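Local atomic coordinates of ABC transporter, substrate-binding protein (Clostridium perfringens, PDB entry 4EDP), a protein that probably binds a solute outside the cell membrane and delivers it to the membrane-spanning part of an ABC transporter. Residues Ile89-Glu94 against Pro134-Asn139; Ile105-Asp110 against Lys274-Ala279; Gly142-Pro147 against Phe239-Ile244; Asn154-Leu159 against Val182-Glu187. All blocks are in the same frame, centred on the assembly; numbering follows the deposited sequence.

Contact 1. Residues Ile89-Glu94 against Pro134-Asn139; sequences ITYLAE and PAYTLN. With ACT (acetate ion), chain E.
The Tyr136 ring takes the edge of Tyr91 on one face and the methyl CG2 of Thr137, its neighbour in sequence, on the opposite face. At the edge of the Tyr91 ring lie Tyr136 and an oxygen of a bound acetate. The pair is a T-shaped (edge-to-face) stack, with ring centroids 5.0 Å apart and planes at 77°. Tyr91 CD2 makes the closest approach, 3.5 Å from Tyr136 CZ. Tyr91 CE2 stands over the same face of Tyr136, displaced toward the rim.

Tyr136 sets CG between its backbone N and carbonyl carbon (chi1 66°), which turns the ring toward strand 89-93. Tyr91 OH donates a hydrogen bond of 2.6 Å to acetate O. The other acetate oxygen, OXT, lies 3.5 Å from Tyr136 CD2, approaching obliquely. The ion therefore touches both rings. It probably comes from the crystallisation liquor. Such ions often mark pockets, but whether the transported solute binds here is not established.

Both tyrosines are buried. Strand 89-93 pairs in parallel with strand 37-41 and antiparallel with strand 262-269. Tyr91 also packs on Val39 and Thr41 of the former and on Phe282 of helix 276-286. Tyr136 stands at a corner within strand 135-145 and rests on Trp42 and on Asn265 and Ile267 of strand 262-269.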
loop_
_atom_site.group_PDB
_atom_site.type_symbol
_atom_site.label_atom_id
_atom_site.label_comp_id
_atom_site.label_asym_id
_atom_site.label_seq_id
_atom_site.Cartn_x
_atom_site.Cartn_y
_atom_site.Cartn_z
ATOM N N ILE A 89 -9.891 14.756 9.869
ATOM C CA ILE A 89 -9.666 13.454 9.253
ATOM C C ILE A 89 -8.233 13.324 8.789
ATOM O O ILE A 89 -7.608 14.303 8.378
ATOM C CB ILE A 89 -10.619 13.129 8.112
ATOM C CG1 ILE A 89 -10.438 14.068 6.952
ATOM C CG2 ILE A 89 -12.080 13.102 8.593
ATOM C CD1 ILE A 89 -11.025 13.498 5.709
ATOM N N THR A 90 -7.740 12.091 8.832
ATOM C CA THR A 90 -6.362 11.796 8.522
ATOM C C THR A 90 -6.169 10.688 7.503
ATOM O O THR A 90 -6.671 9.567 7.675
ATOM C CB THR A 90 -5.647 11.378 9.823
ATOM O OG1 THR A 90 -5.716 12.454 10.784
ATOM C CG2 THR A 90 -4.186 11.006 9.569
ATOM N N TYR A 91 -5.448 11.021 6.443
ATOM C CA TYR A 91 -5.079 10.068 5.383
ATOM C C TYR A 91 -3.675 9.520 5.699
ATOM O O TYR A 91 -2.733 10.294 5.878
ATOM C CB TYR A 91 -5.000 10.755 4.012
ATOM C CG TYR A 91 -6.270 11.033 3.235
ATOM C CD1 TYR A 91 -7.107 12.086 3.557
ATOM C CD2 TYR A 91 -6.583 10.282 2.108
ATOM C CE1 TYR A 91 -8.251 12.356 2.795
ATOM C CE2 TYR A 91 -7.710 10.539 1.355
ATOM C CZ TYR A 91 -8.544 11.581 1.703
ATOM O OH TYR A 91 -9.650 11.843 0.944
ATOM N N LEU A 92 -3.529 8.198 5.774
ATOM C CA LEU A 92 -2.232 7.557 6.016
ATOM C C LEU A 92 -2.160 6.193 5.355
ATOM O O LEU A 92 -3.185 5.570 5.049
ATOM C CB LEU A 92 -1.988 7.311 7.525
ATOM C CG LEU A 92 -1.813 8.500 8.489
ATOM C CD1 LEU A 92 -1.970 8.067 9.957
ATOM C CD2 LEU A 92 -0.470 9.167 8.227
ATOM N N ALA A 93 -0.935 5.739 5.118
ATOM C CA ALA A 93 -0.715 4.373 4.688
ATOM C C ALA A 93 -1.182 3.537 5.894
ATOM O O ALA A 93 -1.026 3.953 7.049
ATOM C CB ALA A 93 0.761 4.120 4.392
ATOM N N GLU A 94 -1.764 2.371 5.646
ATOM C CA GLU A 94 -2.293 1.555 6.745
ATOM C C GLU A 94 -1.271 1.294 7.873
ATOM O O GLU A 94 -1.641 1.308 9.059
ATOM C CB GLU A 94 -2.840 0.219 6.213
ATOM C CG GLU A 94 -3.546 -0.560 7.303
ATOM C CD GLU A 94 -3.995 -1.945 6.910
ATOM O OE1 GLU A 94 -3.634 -2.420 5.811
ATOM O OE2 GLU A 94 -4.694 -2.565 7.746
ATOM N N PRO A 134 -11.404 3.115 7.101
ATOM C CA PRO A 134 -11.393 2.160 5.992
ATOM C C PRO A 134 -10.365 2.482 4.918
ATOM O O PRO A 134 -9.935 3.646 4.781
ATOM C CB PRO A 134 -12.790 2.334 5.380
ATOM C CG PRO A 134 -13.119 3.767 5.622
ATOM C CD PRO A 134 -12.455 4.131 6.942
ATOM N N ALA A 135 -9.960 1.461 4.169
ATOM C CA ALA A 135 -9.107 1.695 3.000
ATOM C C ALA A 135 -9.933 2.448 1.973
ATOM O O ALA A 135 -11.084 2.107 1.774
ATOM C CB ALA A 135 -8.668 0.382 2.364
ATOM N N TYR A 136 -9.342 3.444 1.311
ATOM C CA TYR A 136 -10.018 4.157 0.217
ATOM C C TYR A 136 -9.313 3.838 -1.126
ATOM O O TYR A 136 -9.814 4.192 -2.205
ATOM C CB TYR A 136 -10.054 5.693 0.440
ATOM C CG TYR A 136 -8.690 6.314 0.395
ATOM C CD1 TYR A 136 -7.878 6.328 1.522
ATOM C CD2 TYR A 136 -8.169 6.814 -0.795
ATOM C CE1 TYR A 136 -6.603 6.847 1.478
ATOM C CE2 TYR A 136 -6.894 7.352 -0.844
ATOM C CZ TYR A 136 -6.118 7.362 0.291
ATOM O OH TYR A 136 -4.835 7.873 0.244
ATOM N N THR A 137 -8.124 3.233 -1.060
ATOM C CA THR A 137 -7.387 2.836 -2.244
ATOM C C THR A 137 -6.495 1.670 -1.854
ATOM O O THR A 137 -6.275 1.402 -0.651
ATOM C CB THR A 137 -6.528 3.990 -2.829
ATOM O OG1 THR A 137 -6.048 3.642 -4.129
ATOM C CG2 THR A 137 -5.318 4.308 -1.902
ATOM N N LEU A 138 -5.969 0.988 -2.864
ATOM C CA LEU A 138 -5.082 -0.150 -2.663
ATOM C C LEU A 138 -3.998 -0.152 -3.725
ATOM O O LEU A 138 -4.112 0.530 -4.741
ATOM C CB LEU A 138 -5.878 -1.468 -2.705
ATOM C CG LEU A 138 -6.562 -1.857 -4.027
ATOM C CD1 LEU A 138 -5.575 -2.440 -5.057
ATOM C CD2 LEU A 138 -7.664 -2.896 -3.771
ATOM N N ASN A 139 -2.950 -0.918 -3.465
ATOM C CA ASN A 139 -1.822 -1.119 -4.362
ATOM C C ASN A 139 -1.415 -2.594 -4.238
ATOM O O ASN A 139 -1.768 -3.264 -3.247
ATOM C CB ASN A 139 -0.609 -0.292 -3.956
ATOM C CG ASN A 139 -0.901 1.188 -3.880
ATOM O OD1 ASN A 139 -1.403 1.786 -4.832
ATOM N ND2 ASN A 139 -0.541 1.796 -2.766
HETATM C C ACT E . -8.974 10.288 -2.175
HETATM O O ACT E . -9.875 10.516 -1.321
HETATM O OXT ACT E . -9.204 9.365 -3.000
HETATM C CH3 ACT E . -7.693 11.069 -2.229
#

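Contact 2. Residues Ile105-Asp110 against Lys274-Ala279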
loop_
_atom_site.group_PDB
_atom_site.type_symbol
_atom_site.label_atom_id
_atom_site.label_comp_id
_atom_site.label_asym_id
_atom_site.label_seq_id
_atom_site.Cartn_x
_atom_site.Cartn_y
_atom_site.Cartn_z
ATOM N N ILE A 105 -5.420 7.882 18.938
ATOM C CA ILE A 105 -5.704 9.126 18.221
ATOM C C ILE A 105 -6.961 9.130 17.369
ATOM O O ILE A 105 -7.514 10.194 17.082
ATOM C CB ILE A 105 -4.563 9.434 17.225
ATOM C CG1 ILE A 105 -3.215 9.402 17.940
ATOM C CG2 ILE A 105 -4.797 10.775 16.521
ATOM C CD1 ILE A 105 -3.164 10.300 19.143
ATOM N N PHE A 106 -7.410 7.943 16.976
ATOM C CA PHE A 106 -8.536 7.803 16.060
ATOM C C PHE A 106 -9.747 7.103 16.660
ATOM O O PHE A 106 -9.620 6.223 17.499
ATOM C CB PHE A 106 -8.117 6.999 14.819
ATOM C CG PHE A 106 -6.916 7.550 14.098
ATOM C CD1 PHE A 106 -6.832 8.900 13.799
ATOM C CD2 PHE A 106 -5.931 6.704 13.618
ATOM C CE1 PHE A 106 -5.743 9.406 13.115
ATOM C CE2 PHE A 106 -4.834 7.208 12.919
ATOM C CZ PHE A 106 -4.748 8.559 12.667
ATOM N N ASP A 107 -10.922 7.477 16.186
ATOM C CA ASP A 107 -12.140 6.852 16.661
ATOM C C ASP A 107 -12.475 5.518 16.017
ATOM O O ASP A 107 -12.233 5.325 14.819
ATOM C CB ASP A 107 -13.365 7.707 16.290
ATOM C CG ASP A 107 -13.703 8.774 17.294
ATOM O OD1 ASP A 107 -13.053 8.886 18.358
ATOM O OD2 ASP A 107 -14.692 9.482 17.011
ATOM N N LYS A 108 -13.026 4.593 16.803
ATOM C CA LYS A 108 -13.516 3.329 16.251
ATOM C C LYS A 108 -14.791 3.819 15.549
ATOM O O LYS A 108 -15.618 4.491 16.166
ATOM C CB LYS A 108 -13.809 2.308 17.351
ATOM C CG LYS A 108 -14.199 0.919 16.846
ATOM C CD LYS A 108 -14.582 0.014 18.004
ATOM C CE LYS A 108 -15.000 -1.387 17.555
ATOM N NZ LYS A 108 -13.871 -2.176 17.004
ATOM N N LEU A 109 -14.955 3.498 14.272
ATOM C CA LEU A 109 -16.069 4.048 13.493
ATOM C C LEU A 109 -17.400 3.329 13.499
ATOM O O LEU A 109 -17.461 2.107 13.541
ATOM C CB LEU A 109 -15.622 4.216 12.052
ATOM C CG LEU A 109 -14.385 5.089 11.797
ATOM C CD1 LEU A 109 -14.153 5.190 10.281
ATOM C CD2 LEU A 109 -14.546 6.486 12.424
ATOM N N ASP A 110 -18.460 4.128 13.460
ATOM C CA ASP A 110 -19.819 3.620 13.381
ATOM C C ASP A 110 -20.105 3.499 11.894
ATOM O O ASP A 110 -20.440 4.471 11.233
ATOM C CB ASP A 110 -20.785 4.570 14.061
ATOM C CG ASP A 110 -22.222 4.127 13.941
ATOM O OD1 ASP A 110 -22.493 3.091 13.297
ATOM O OD2 ASP A 110 -23.083 4.835 14.497
ATOM N N LYS A 274 -14.040 18.060 16.280
ATOM C CA LYS A 274 -15.262 18.729 16.699
ATOM C C LYS A 274 -16.201 18.858 15.496
ATOM O O LYS A 274 -17.120 19.666 15.502
ATOM C CB LYS A 274 -14.930 20.120 17.262
ATOM C CG LYS A 274 -13.920 20.105 18.408
ATOM C CD LYS A 274 -14.384 19.221 19.574
ATOM C CE LYS A 274 -13.432 19.309 20.788
ATOM N NZ LYS A 274 -12.059 18.796 20.502
ATOM N N ASN A 275 -15.953 18.052 14.460
ATOM C CA ASN A 275 -16.750 18.055 13.238
ATOM C C ASN A 275 -16.937 16.612 12.748
ATOM O O ASN A 275 -16.793 16.325 11.568
ATOM C CB ASN A 275 -16.000 18.841 12.159
ATOM C CG ASN A 275 -15.739 20.286 12.549
ATOM O OD1 ASN A 275 -16.670 21.062 12.750
ATOM N ND2 ASN A 275 -14.464 20.665 12.609
ATOM N N LYS A 276 -17.275 15.701 13.643
ATOM C CA LYS A 276 -17.379 14.284 13.252
ATOM C C LYS A 276 -18.492 13.931 12.265
ATOM O O LYS A 276 -18.300 13.081 11.395
ATOM C CB LYS A 276 -17.411 13.398 14.493
ATOM C CG LYS A 276 -16.104 13.488 15.275
ATOM C CD LYS A 276 -16.096 12.581 16.486
ATOM C CE LYS A 276 -14.780 12.655 17.212
ATOM N NZ LYS A 276 -14.811 11.786 18.433
ATOM N N ASP A 277 -19.654 14.570 12.366
ATOM C CA ASP A 277 -20.720 14.257 11.411
ATOM C C ASP A 277 -20.247 14.532 9.986
ATOM O O ASP A 277 -20.455 13.705 9.094
ATOM C CB ASP A 277 -21.985 15.048 11.714
ATOM C CG ASP A 277 -22.675 14.564 12.961
ATOM O OD1 ASP A 277 -22.428 13.405 13.357
ATOM O OD2 ASP A 277 -23.472 15.327 13.530
ATOM N N LEU A 278 -19.595 15.680 9.787
ATOM C CA LEU A 278 -19.074 16.060 8.480
ATOM C C LEU A 278 -17.942 15.096 8.070
ATOM O O LEU A 278 -17.790 14.760 6.887
ATOM C CB LEU A 278 -18.541 17.498 8.529
ATOM C CG LEU A 278 -18.143 18.156 7.212
ATOM C CD1 LEU A 278 -19.368 18.352 6.324
ATOM C CD2 LEU A 278 -17.455 19.505 7.456
ATOM N N ALA A 279 -17.139 14.681 9.047
ATOM C CA ALA A 279 -16.043 13.732 8.810
ATOM C C ALA A 279 -16.598 12.414 8.267
ATOM O O ALA A 279 -16.054 11.856 7.307
ATOM C CB ALA A 279 -15.257 13.493 10.094
#
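Asp107 and Lys276 carry this contact from backbones that stay well apart, their CA atoms 9.7 Å from each other, one in an irregular segment and the other in the first turn of a helix. Only the side chains bridge the gap. They come from opposite directions and meet in a salt bridge.

Lys276 NZ donates to Asp107 OD2 at 2.7 Å. The nitrogen arrives on the syn side of that oxygen, 18° out of the carboxylate plane. The other oxygen, OD1, is farther, 3.4 Å from Lys276 NZ, so the grip is one-sided. The lysine chain is fully extended beyond CG, with chi2, chi3 and chi4 all near 180°, and this gives it the reach. Its CE comes along with the ammonium group, 3.2 Å from Asp107 OD2.

Lys276 NZ has a second acceptor in the backbone O of Lys271, which fixes the ammonium between two chain segments. The bridge lies at the surface; the centre of the contact is about 23 Å from the centre of the chain. It joins the loop after helix 94-103 to the start of helix 276-286. Close by, Asp107 bonds through its backbone to Ile269 at the end of strand 262-269, and Lys276 packs on the Ile269 side chain.

Contact 3. Residues Gly142-Pro147 against Phe239-Ile244; sequences GIVVDP and FAFGTI
Val144 packs against Phe241 and Ile244 in a largely buried, wholly apolar strand-to-helix contact. It joins strand 135-145 to helix 238-247, which covers one side of the sheet. The backbones come fairly close, with the CA atoms of Val144 and Phe241 6.4 Å apart.

Val144 points toward the helix and places both methyls against it. CG1 lies anti to the backbone N (chi1 179°) and makes the closest approaches. It meets Phe241 CD1 at 3.8 Å, at the edge of the ring and near its plane, so the phenyl face is not used here. Val144 CG2 lies 3.9 Å from Phe241 CD1. Ile244, one turn further along the helix, reaches toward Val144 tip to tip. Its CD1 stops 3.9 Å from Val144 CG1, and its CG2 is a little farther from the same methyl. Val144 CG1 thus touches both helix residues, which meet it from directions about a right angle apart.

Phe226 of helix 219-227 touches both Val144 and Ile244 and extends the apolar cluster. Val144 pairs through its backbone with Ala234, in the strand that leads into the helix. Phe241 also leans on Asn253 of strand 252-254.

No hydrogen bond or charge pair crosses between the two segments. The attachment of helix to sheet at this point therefore rests on close-fitting methyl and ring-edge contacts and probably on the exclusion of water around Val144 and Ile244.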
loop_
_atom_site.group_PDB
_atom_site.type_symbol
_atom_site.label_atom_id
_atom_site.label_comp_id
_atom_site.label_asym_id
_atom_site.label_seq_id
_atom_site.Cartn_x
_atom_site.Cartn_y
_atom_site.Cartn_z
ATOM N N GLY A 142 4.200 -7.423 -7.735
ATOM C CA GLY A 142 4.341 -8.512 -8.675
ATOM C C GLY A 142 5.818 -8.732 -8.843
ATOM O O GLY A 142 6.646 -8.057 -8.188
ATOM N N ILE A 143 6.163 -9.705 -9.680
ATOM C CA ILE A 143 7.565 -9.943 -10.007
ATOM C C ILE A 143 7.761 -9.362 -11.417
ATOM O O ILE A 143 7.235 -9.880 -12.414
ATOM C CB ILE A 143 7.949 -11.426 -10.030
ATOM C CG1 ILE A 143 7.584 -12.111 -8.701
ATOM C CG2 ILE A 143 9.463 -11.550 -10.322
ATOM C CD1 ILE A 143 7.815 -13.632 -8.702
ATOM N N VAL A 144 8.482 -8.259 -11.499
ATOM C CA VAL A 144 8.782 -7.643 -12.782
ATOM C C VAL A 144 9.962 -8.419 -13.312
ATOM O O VAL A 144 10.993 -8.531 -12.631
ATOM C CB VAL A 144 9.108 -6.154 -12.626
ATOM C CG1 VAL A 144 9.450 -5.514 -14.020
ATOM C CG2 VAL A 144 7.935 -5.466 -11.958
ATOM N N VAL A 145 9.811 -8.971 -14.515
ATOM C CA VAL A 145 10.806 -9.839 -15.107
ATOM C C VAL A 145 11.201 -9.466 -16.519
ATOM O O VAL A 145 10.355 -9.070 -17.319
ATOM C CB VAL A 145 10.236 -11.311 -15.187
ATOM C CG1 VAL A 145 11.244 -12.266 -15.875
ATOM C CG2 VAL A 145 9.856 -11.838 -13.806
ATOM N N ASP A 146 12.498 -9.563 -16.820
ATOM C CA ASP A 146 13.006 -9.352 -18.189
ATOM C C ASP A 146 13.030 -10.767 -18.781
ATOM O O ASP A 146 13.911 -11.554 -18.461
ATOM C CB ASP A 146 14.421 -8.771 -18.183
ATOM C CG ASP A 146 15.039 -8.723 -19.567
ATOM O OD1 ASP A 146 14.343 -9.029 -20.563
ATOM O OD2 ASP A 146 16.248 -8.404 -19.659
ATOM N N PRO A 147 12.055 -11.097 -19.633
ATOM C CA PRO A 147 11.955 -12.456 -20.145
ATOM C C PRO A 147 13.062 -12.843 -21.122
ATOM O O PRO A 147 13.298 -14.032 -21.328
ATOM C CB PRO A 147 10.571 -12.466 -20.818
ATOM C CG PRO A 147 10.364 -11.061 -21.247
ATOM C CD PRO A 147 11.027 -10.209 -20.209
ATOM N N PHE A 239 2.889 0.446 -9.508
ATOM C CA PHE A 239 3.400 1.750 -9.972
ATOM C C PHE A 239 4.804 1.610 -10.603
ATOM O O PHE A 239 5.096 2.176 -11.679
ATOM C CB PHE A 239 3.435 2.780 -8.831
ATOM C CG PHE A 239 4.003 4.114 -9.256
ATOM C CD1 PHE A 239 3.203 5.058 -9.878
ATOM C CD2 PHE A 239 5.348 4.408 -9.071
ATOM C CE1 PHE A 239 3.736 6.274 -10.302
ATOM C CE2 PHE A 239 5.877 5.617 -9.480
ATOM C CZ PHE A 239 5.072 6.552 -10.095
ATOM N N ALA A 240 5.658 0.840 -9.936
ATOM C CA ALA A 240 7.038 0.580 -10.362
ATOM C C ALA A 240 7.074 -0.178 -11.695
ATOM O O ALA A 240 7.925 0.110 -12.555
ATOM C CB ALA A 240 7.801 -0.183 -9.275
ATOM N N PHE A 241 6.159 -1.128 -11.899
ATOM C CA PHE A 241 6.118 -1.831 -13.190
ATOM C C PHE A 241 5.902 -0.808 -14.314
ATOM O O PHE A 241 6.511 -0.878 -15.396
ATOM C CB PHE A 241 5.051 -2.925 -13.222
ATOM C CG PHE A 241 4.920 -3.578 -14.568
ATOM C CD1 PHE A 241 5.945 -4.325 -15.077
ATOM C CD2 PHE A 241 3.753 -3.477 -15.308
ATOM C CE1 PHE A 241 5.850 -4.929 -16.321
ATOM C CE2 PHE A 241 3.652 -4.078 -16.554
ATOM C CZ PHE A 241 4.699 -4.797 -17.058
ATOM N N GLY A 242 5.039 0.163 -14.068
ATOM C CA GLY A 242 4.817 1.207 -15.075
ATOM C C GLY A 242 6.075 2.005 -15.401
ATOM O O GLY A 242 6.392 2.262 -16.580
ATOM N N THR A 243 6.798 2.389 -14.358
ATOM C CA THR A 243 8.021 3.166 -14.515
ATOM C C THR A 243 9.118 2.364 -15.230
ATOM O O THR A 243 9.785 2.869 -16.128
ATOM C CB THR A 243 8.537 3.636 -13.145
ATOM O OG1 THR A 243 7.505 4.369 -12.462
ATOM C CG2 THR A 243 9.771 4.511 -13.308
ATOM N N ILE A 244 9.298 1.108 -14.830
ATOM C CA ILE A 244 10.315 0.251 -15.428
ATOM C C ILE A 244 9.988 -0.005 -16.891
ATOM O O ILE A 244 10.880 -0.019 -17.741
ATOM C CB ILE A 244 10.384 -1.111 -14.698
ATOM C CG1 ILE A 244 10.774 -0.905 -13.236
ATOM C CG2 ILE A 244 11.376 -2.039 -15.380
ATOM C CD1 ILE A 244 10.449 -2.135 -12.341
#

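Contact 4. Residues Asn154-Leu159 against Val182-Glu187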
loop_
_atom_site.group_PDB
_atom_site.type_symbol
_atom_site.label_atom_id
_atom_site.label_comp_id
_atom_site.label_asym_id
_atom_site.label_seq_id
_atom_site.Cartn_x
_atom_site.Cartn_y
_atom_site.Cartn_z
ATOM N N ASN A 154 7.767 -17.895 -12.266
ATOM C CA ASN A 154 6.305 -17.924 -12.207
ATOM C C ASN A 154 5.743 -17.668 -10.816
ATOM O O ASN A 154 4.766 -16.941 -10.634
ATOM C CB ASN A 154 5.817 -19.298 -12.680
ATOM C CG ASN A 154 6.075 -19.529 -14.153
ATOM O OD1 ASN A 154 5.628 -18.748 -14.990
ATOM N ND2 ASN A 154 6.761 -20.617 -14.478
ATOM N N SER A 155 6.411 -18.226 -9.823
ATOM C CA SER A 155 5.939 -18.180 -8.434
ATOM C C SER A 155 6.911 -17.355 -7.591
ATOM O O SER A 155 8.026 -17.060 -8.027
ATOM C CB SER A 155 5.923 -19.597 -7.883
ATOM O OG SER A 155 7.251 -20.085 -7.807
ATOM N N TRP A 156 6.511 -16.994 -6.374
ATOM C CA TRP A 156 7.414 -16.269 -5.496
ATOM C C TRP A 156 8.642 -17.130 -5.172
ATOM O O TRP A 156 9.768 -16.624 -5.097
ATOM C CB TRP A 156 6.736 -15.903 -4.170
ATOM C CG TRP A 156 5.610 -14.899 -4.259
ATOM C CD1 TRP A 156 4.290 -15.112 -3.925
ATOM C CD2 TRP A 156 5.689 -13.535 -4.692
ATOM N NE1 TRP A 156 3.560 -13.972 -4.132
ATOM C CE2 TRP A 156 4.390 -12.988 -4.593
ATOM C CE3 TRP A 156 6.725 -12.718 -5.163
ATOM C CZ2 TRP A 156 4.103 -11.683 -4.966
ATOM C CZ3 TRP A 156 6.433 -11.426 -5.523
ATOM C CH2 TRP A 156 5.145 -10.918 -5.433
ATOM N N GLU A 157 8.412 -18.429 -4.984
ATOM C CA GLU A 157 9.489 -19.348 -4.638
ATOM C C GLU A 157 10.582 -19.440 -5.708
ATOM O O GLU A 157 11.730 -19.751 -5.385
ATOM C CB GLU A 157 8.942 -20.733 -4.305
ATOM C CG GLU A 157 8.029 -20.754 -3.050
ATOM C CD GLU A 157 6.593 -20.245 -3.226
ATOM O OE1 GLU A 157 6.141 -19.912 -4.362
ATOM O OE2 GLU A 157 5.885 -20.227 -2.177
ATOM N N ASP A 158 10.220 -19.174 -6.962
ATOM C CA ASP A 158 11.184 -19.194 -8.073
ATOM C C ASP A 158 12.287 -18.140 -7.899
ATOM O O ASP A 158 13.350 -18.254 -8.512
ATOM C CB ASP A 158 10.504 -19.019 -9.448
ATOM C CG ASP A 158 9.723 -20.238 -9.903
ATOM O OD1 ASP A 158 9.999 -21.379 -9.454
ATOM O OD2 ASP A 158 8.843 -20.047 -10.765
ATOM N N LEU A 159 12.056 -17.122 -7.070
ATOM C CA LEU A 159 13.084 -16.094 -6.829
ATOM C C LEU A 159 14.335 -16.688 -6.162
ATOM O O LEU A 159 15.410 -16.103 -6.232
ATOM C CB LEU A 159 12.520 -14.953 -5.966
ATOM C CG LEU A 159 11.426 -14.099 -6.636
ATOM C CD1 LEU A 159 10.802 -13.142 -5.603
ATOM C CD2 LEU A 159 11.965 -13.330 -7.847
ATOM N N VAL A 182 8.839 -10.229 3.733
ATOM C CA VAL A 182 9.035 -11.166 4.842
ATOM C C VAL A 182 7.941 -12.255 4.768
ATOM O O VAL A 182 8.219 -13.446 4.999
ATOM C CB VAL A 182 9.021 -10.461 6.225
ATOM C CG1 VAL A 182 9.083 -11.471 7.362
ATOM C CG2 VAL A 182 10.158 -9.437 6.335
ATOM N N GLU A 183 6.704 -11.861 4.464
ATOM C CA GLU A 183 5.605 -12.840 4.379
ATOM C C GLU A 183 5.772 -13.792 3.196
ATOM O O GLU A 183 5.405 -14.981 3.280
ATOM C CB GLU A 183 4.221 -12.177 4.459
ATOM C CG GLU A 183 4.015 -11.491 5.818
ATOM C CD GLU A 183 2.575 -11.314 6.256
ATOM O OE1 GLU A 183 1.656 -11.800 5.569
ATOM O OE2 GLU A 183 2.367 -10.740 7.368
ATOM N N ILE A 184 6.339 -13.291 2.104
ATOM C CA ILE A 184 6.652 -14.119 0.952
ATOM C C ILE A 184 7.659 -15.209 1.371
ATOM O O ILE A 184 7.486 -16.386 1.041
ATOM C CB ILE A 184 7.218 -13.250 -0.202
ATOM C CG1 ILE A 184 6.080 -12.470 -0.880
ATOM C CG2 ILE A 184 7.956 -14.148 -1.207
ATOM C CD1 ILE A 184 6.556 -11.325 -1.771
ATOM N N ALA A 185 8.680 -14.822 2.130
ATOM C CA ALA A 185 9.688 -15.755 2.642
ATOM C C ALA A 185 9.047 -16.748 3.603
ATOM O O ALA A 185 9.407 -17.938 3.604
ATOM C CB ALA A 185 10.823 -14.974 3.324
ATOM N N ALA A 186 8.086 -16.277 4.405
ATOM C CA ALA A 186 7.344 -17.157 5.314
ATOM C C ALA A 186 6.584 -18.235 4.522
ATOM O O ALA A 186 6.501 -19.383 4.971
ATOM C CB ALA A 186 6.358 -16.374 6.180
ATOM N N GLU A 187 5.998 -17.866 3.381
ATOM C CA GLU A 187 5.289 -18.854 2.552
ATOM C C GLU A 187 6.249 -19.943 2.092
ATOM O O GLU A 187 5.911 -21.117 2.137
ATOM C CB GLU A 187 4.657 -18.242 1.297
ATOM C CG GLU A 187 3.635 -17.161 1.505
ATOM C CD GLU A 187 2.865 -16.867 0.198
ATOM O OE1 GLU A 187 2.283 -17.826 -0.367
ATOM O OE2 GLU A 187 2.852 -15.697 -0.253
HETATM O O HOH W 1 3.310 -19.808 -2.401
HETATM O O HOH W 2 5.389 -22.327 -0.814
#
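Ile184 lays its terminal methyl over the indole of Trp156, and the two side chains cross at about a right angle. Ile184 CD1 sits 3.6 Å from the centroid of the six-membered ring of Trp156, only 8° off the ring normal, a well-centred CH-pi contact. Ile184 CG2 covers the root of the same side chain, 3.7 Å from Trp156 CB. With Ile184 CG1 anti to the carbonyl carbon and the chain extended at chi2, CD1 reaches out over the indole. Trp156 NE1 is bonded to the backbone O of Gly259, which helps fix the ring's rotation.

Beside this apolar pair two glutamates approach. The carboxylate of Glu187 lies obliquely off the indole, with the planes 67° apart. Glu157 bends at chi2 and brings its carboxylate toward Glu187, the two groups at 89° to each other. They do not bond directly. One water donates to Glu157 OE2 at 2.6 Å and to Glu187 OE1 at 3.0 Å. A second donates to Glu157 OE2 and to the backbone O of Glu187.

Asp158 OD2 accepts from the backbone N of Asn154 and of Ser155, and Ser155 OG accepts from Asp158 N in an ST motif.

Glu157 OE2 and Glu187 OE1, 4.7 Å apart, would repel if both carboxylates are charged. Lys328 NZ, salt-bridged to Glu187 OE1, the hydrogen bond of Tyr261 OH with Glu187 OE2 and the waters probably offset this.

Contacts 1 and 2 touch, their centres 15 Å apart, as do contacts 3 and 4, with centres 17 Å apart. In the first pair Ile89 CG2 meets Ala279 CB at 3.5 Å, and Phe106 packs on Thr90 and Leu92. In the second, Ile143, on the same strand as Val144, has CG1 3.4 Å from Trp156 CZ3. Contacts 2 and 3 lie on opposite sides of the chain's centre, about 39 Å between centres, as do contacts 2 and 4. Strand 135-145 runs through both contact 1 and contact 3, linking the two halves of the chain, consistent with the two-lobed fold of solute-binding proteins. The bound acetate touches contact 1, which lies nearest the middle of the chain.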